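Local structure of transcriptional regulator, TetR family (Vibrio parahaemolyticus, 3HE0) at residues 64-69 / 101-106. The protein probably binds cis-regulatory DNA as a transcription factor of the TetR family, through a predicted helix-turn-helix motif. Residues are numbered along the deposited sequence; the frame is centred on the assembly and turned at random.
Sequences LNVAKR and SNLNAI
Leu103 meets both Val66 and Arg69 where helix 102-107 packs beside the long helix 55-74; the axes of 64-69 and 102-106 come within 9.9 Å, their N-to-C directions 134° apart, oblique and nearer antiparallel than parallel. The apolar part of the contact is made by branched ends. Val66 splits its methyls between two partners: with CG1 anti to the backbone N (chi1 163°), CG1 slides past Leu103, 4.1 Å from its CD2, while Val66 CG2 reaches Ile106 CG2 at 3.8 Å.

The other main part is arginine-aliphatic packing. The Arg69 chain bends at chi2 and chi3, which lays its guanidinium flat across the leucine: Leu103 CD2 sits over the centre of one face, 3.5 Å from Arg69 CZ. Leu103 CD1 touches the same arginine nearer its root, 3.8 Å from Arg69 CB. A salt bridge from NH1 to Glu21 of helix 13-27 steadies the group.

Within 101-106, Ser101 is the N-cap, its OG accepting from Asn104 N in a nearly straight bond. This is structural packing between the C-terminal part and helices 13-27 and 55-74, which flank the predicted helix-turn-helix in sequence. No hydrogen bond joins the two segments; van der Waals packing makes their contact, while Glu21 answers the arginine's charge.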
ATOM      1  N   LEU A  64     -17.287   1.524  -3.151  1.00 28.10           N
ATOM      2  CA  LEU A  64     -18.003   1.539  -1.869  1.00 28.26           C
ATOM      3  C   LEU A  64     -18.277   0.132  -1.427  1.00 28.52           C
ATOM      4  O   LEU A  64     -18.214  -0.163  -0.218  1.00 29.56           O
ATOM      5  CB  LEU A  64     -19.316   2.333  -1.928  1.00 28.29           C
ATOM      6  CG  LEU A  64     -19.117   3.843  -2.133  1.00 29.54           C
ATOM      7  CD1 LEU A  64     -20.440   4.594  -2.326  1.00 27.25           C
ATOM      8  CD2 LEU A  64     -18.256   4.435  -0.989  1.00 27.63           C
ATOM      9  N   ASN A  65     -18.582  -0.743  -2.391  1.00 27.62           N
ATOM     10  CA  ASN A  65     -18.905  -2.113  -2.055  1.00 27.53           C
ATOM     11  C   ASN A  65     -17.644  -2.870  -1.542  1.00 27.23           C
ATOM     12  O   ASN A  65     -17.725  -3.637  -0.551  1.00 25.55           O
ATOM     13  CB  ASN A  65     -19.539  -2.848  -3.266  1.00 27.59           C
ATOM     14  CG  ASN A  65     -19.810  -4.324  -2.979  1.00 26.26           C
ATOM     15  OD1 ASN A  65     -20.652  -4.651  -2.157  1.00 30.67           O
ATOM     16  ND2 ASN A  65     -19.116  -5.204  -3.659  1.00 24.65           N
ATOM     17  N   VAL A  66     -16.505  -2.645  -2.211  1.00 26.93           N
ATOM     18  CA  VAL A  66     -15.219  -3.224  -1.755  1.00 28.28           C
ATOM     19  C   VAL A  66     -14.840  -2.746  -0.318  1.00 28.97           C
ATOM     20  O   VAL A  66     -14.545  -3.538   0.574  1.00 30.21           O
ATOM     21  CB  VAL A  66     -14.098  -2.909  -2.748  1.00 28.48           C
ATOM     22  CG1 VAL A  66     -12.711  -3.134  -2.087  1.00 28.18           C
ATOM     23  CG2 VAL A  66     -14.271  -3.763  -4.025  1.00 26.34           C
ATOM     24  N   ALA A  67     -14.949  -1.460  -0.082  1.00 29.48           N
ATOM     25  CA  ALA A  67     -14.751  -0.907   1.270  1.00 30.67           C
ATOM     26  C   ALA A  67     -15.681  -1.583   2.304  1.00 31.16           C
ATOM     27  O   ALA A  67     -15.278  -1.898   3.436  1.00 30.92           O
ATOM     28  CB  ALA A  67     -14.955   0.613   1.262  1.00 29.64           C
ATOM     29  N   LYS A  68     -16.914  -1.855   1.918  1.00 31.56           N
ATOM     30  CA  LYS A  68     -17.849  -2.430   2.891  1.00 31.42           C
ATOM     31  C   LYS A  68     -17.441  -3.855   3.234  1.00 31.11           C
ATOM     32  O   LYS A  68     -17.526  -4.298   4.381  1.00 30.58           O
ATOM     33  CB  LYS A  68     -19.284  -2.373   2.354  1.00 31.97           C
ATOM     34  CG  LYS A  68     -20.371  -3.013   3.284  1.00 34.86           C
ATOM     35  CD  LYS A  68     -20.194  -2.626   4.797  1.00 40.76           C
ATOM     36  CE  LYS A  68     -21.519  -2.203   5.482  1.00 43.55           C
ATOM     37  NZ  LYS A  68     -22.646  -3.200   5.268  1.00 45.70           N
ATOM     38  N   ARG A  69     -16.991  -4.588   2.232  1.00 31.25           N
ATOM     39  CA  ARG A  69     -16.602  -5.963   2.447  1.00 31.17           C
ATOM     40  C   ARG A  69     -15.325  -6.049   3.291  1.00 30.97           C
ATOM     41  O   ARG A  69     -15.238  -6.851   4.219  1.00 30.19           O
ATOM     42  CB  ARG A  69     -16.419  -6.650   1.095  1.00 31.89           C
ATOM     43  CG  ARG A  69     -17.742  -6.777   0.296  1.00 34.11           C
ATOM     44  CD  ARG A  69     -17.829  -8.096  -0.337  1.00 38.13           C
ATOM     45  NE  ARG A  69     -17.148  -8.120  -1.616  1.00 41.38           N
ATOM     46  CZ  ARG A  69     -16.372  -9.105  -2.063  1.00 43.47           C
ATOM     47  NH1 ARG A  69     -15.850  -8.990  -3.273  1.00 44.31           N
ATOM     48  NH2 ARG A  69     -16.076 -10.175  -1.318  1.00 45.43           N
ATOM     49  N   SER A 101      -6.315 -11.548  -1.691  1.00 32.05           N
ATOM     50  CA  SER A 101      -7.724 -11.572  -2.058  1.00 32.23           C
ATOM     51  C   SER A 101      -8.018 -10.559  -3.168  1.00 32.87           C
ATOM     52  O   SER A 101      -7.222  -9.641  -3.419  1.00 32.94           O
ATOM     53  CB  SER A 101      -8.591 -11.212  -0.843  1.00 32.39           C
ATOM     54  OG  SER A 101      -8.544  -9.807  -0.561  1.00 32.16           O
ATOM     55  N   ASN A 102      -9.184 -10.723  -3.808  1.00 32.71           N
ATOM     56  CA  ASN A 102      -9.727  -9.702  -4.706  1.00 33.07           C
ATOM     57  C   ASN A 102      -9.897  -8.325  -4.037  1.00 33.29           C
ATOM     58  O   ASN A 102      -9.678  -7.307  -4.683  1.00 33.45           O
ATOM     59  CB  ASN A 102     -11.110 -10.125  -5.251  1.00 33.26           C
ATOM     60  CG  ASN A 102     -11.026 -11.063  -6.449  1.00 33.70           C
ATOM     61  OD1 ASN A 102     -10.041 -11.787  -6.632  1.00 34.94           O
ATOM     62  ND2 ASN A 102     -12.067 -11.048  -7.274  1.00 34.97           N
ATOM     63  N   LEU A 103     -10.349  -8.304  -2.776  1.00 33.47           N
ATOM     64  CA  LEU A 103     -10.609  -7.056  -2.067  1.00 33.93           C
ATOM     65  C   LEU A 103      -9.320  -6.241  -2.023  1.00 34.39           C
ATOM     66  O   LEU A 103      -9.282  -5.068  -2.395  1.00 33.96           O
ATOM     67  CB  LEU A 103     -11.134  -7.323  -0.648  1.00 33.57           C
ATOM     68  CG  LEU A 103     -12.537  -7.933  -0.569  1.00 33.01           C
ATOM     69  CD1 LEU A 103     -12.945  -8.150   0.880  1.00 31.02           C
ATOM     70  CD2 LEU A 103     -13.573  -7.078  -1.305  1.00 31.55           C
ATOM     71  N   ASN A 104      -8.247  -6.887  -1.600  1.00 35.60           N
ATOM     72  CA  ASN A 104      -6.954  -6.225  -1.609  1.00 36.26           C
ATOM     73  C   ASN A 104      -6.571  -5.791  -3.014  1.00 36.99           C
ATOM     74  O   ASN A 104      -6.121  -4.652  -3.224  1.00 36.90           O
ATOM     75  CB  ASN A 104      -5.876  -7.143  -1.042  1.00 36.04           C
ATOM     76  CG  ASN A 104      -5.789  -7.076   0.451  1.00 36.37           C
ATOM     77  OD1 ASN A 104      -6.771  -6.764   1.133  1.00 38.41           O
ATOM     78  ND2 ASN A 104      -4.614  -7.358   0.980  1.00 33.11           N
ATOM     79  N   ALA A 105      -6.755  -6.703  -3.969  1.00 37.33           N
ATOM     80  CA  ALA A 105      -6.356  -6.444  -5.346  1.00 38.35           C
ATOM     81  C   ALA A 105      -7.018  -5.145  -5.886  1.00 38.88           C
ATOM     82  O   ALA A 105      -6.356  -4.261  -6.456  1.00 38.73           O
ATOM     83  CB  ALA A 105      -6.700  -7.660  -6.222  1.00 37.78           C
ATOM     84  N   ILE A 106      -8.316  -5.023  -5.642  1.00 39.74           N
ATOM     85  CA  ILE A 106      -9.108  -3.922  -6.171  1.00 40.46           C
ATOM     86  C   ILE A 106      -8.773  -2.600  -5.495  1.00 41.56           C
ATOM     87  O   ILE A 106      -8.621  -1.566  -6.163  1.00 41.42           O
ATOM     88  CB  ILE A 106     -10.615  -4.203  -5.997  1.00 40.23           C
ATOM     89  CG1 ILE A 106     -11.024  -5.386  -6.873  1.00 40.02           C
ATOM     90  CG2 ILE A 106     -11.449  -2.977  -6.374  1.00 39.66           C
ATOM     91  CD1 ILE A 106     -12.275  -6.081  -6.375  1.00 40.32           C
TER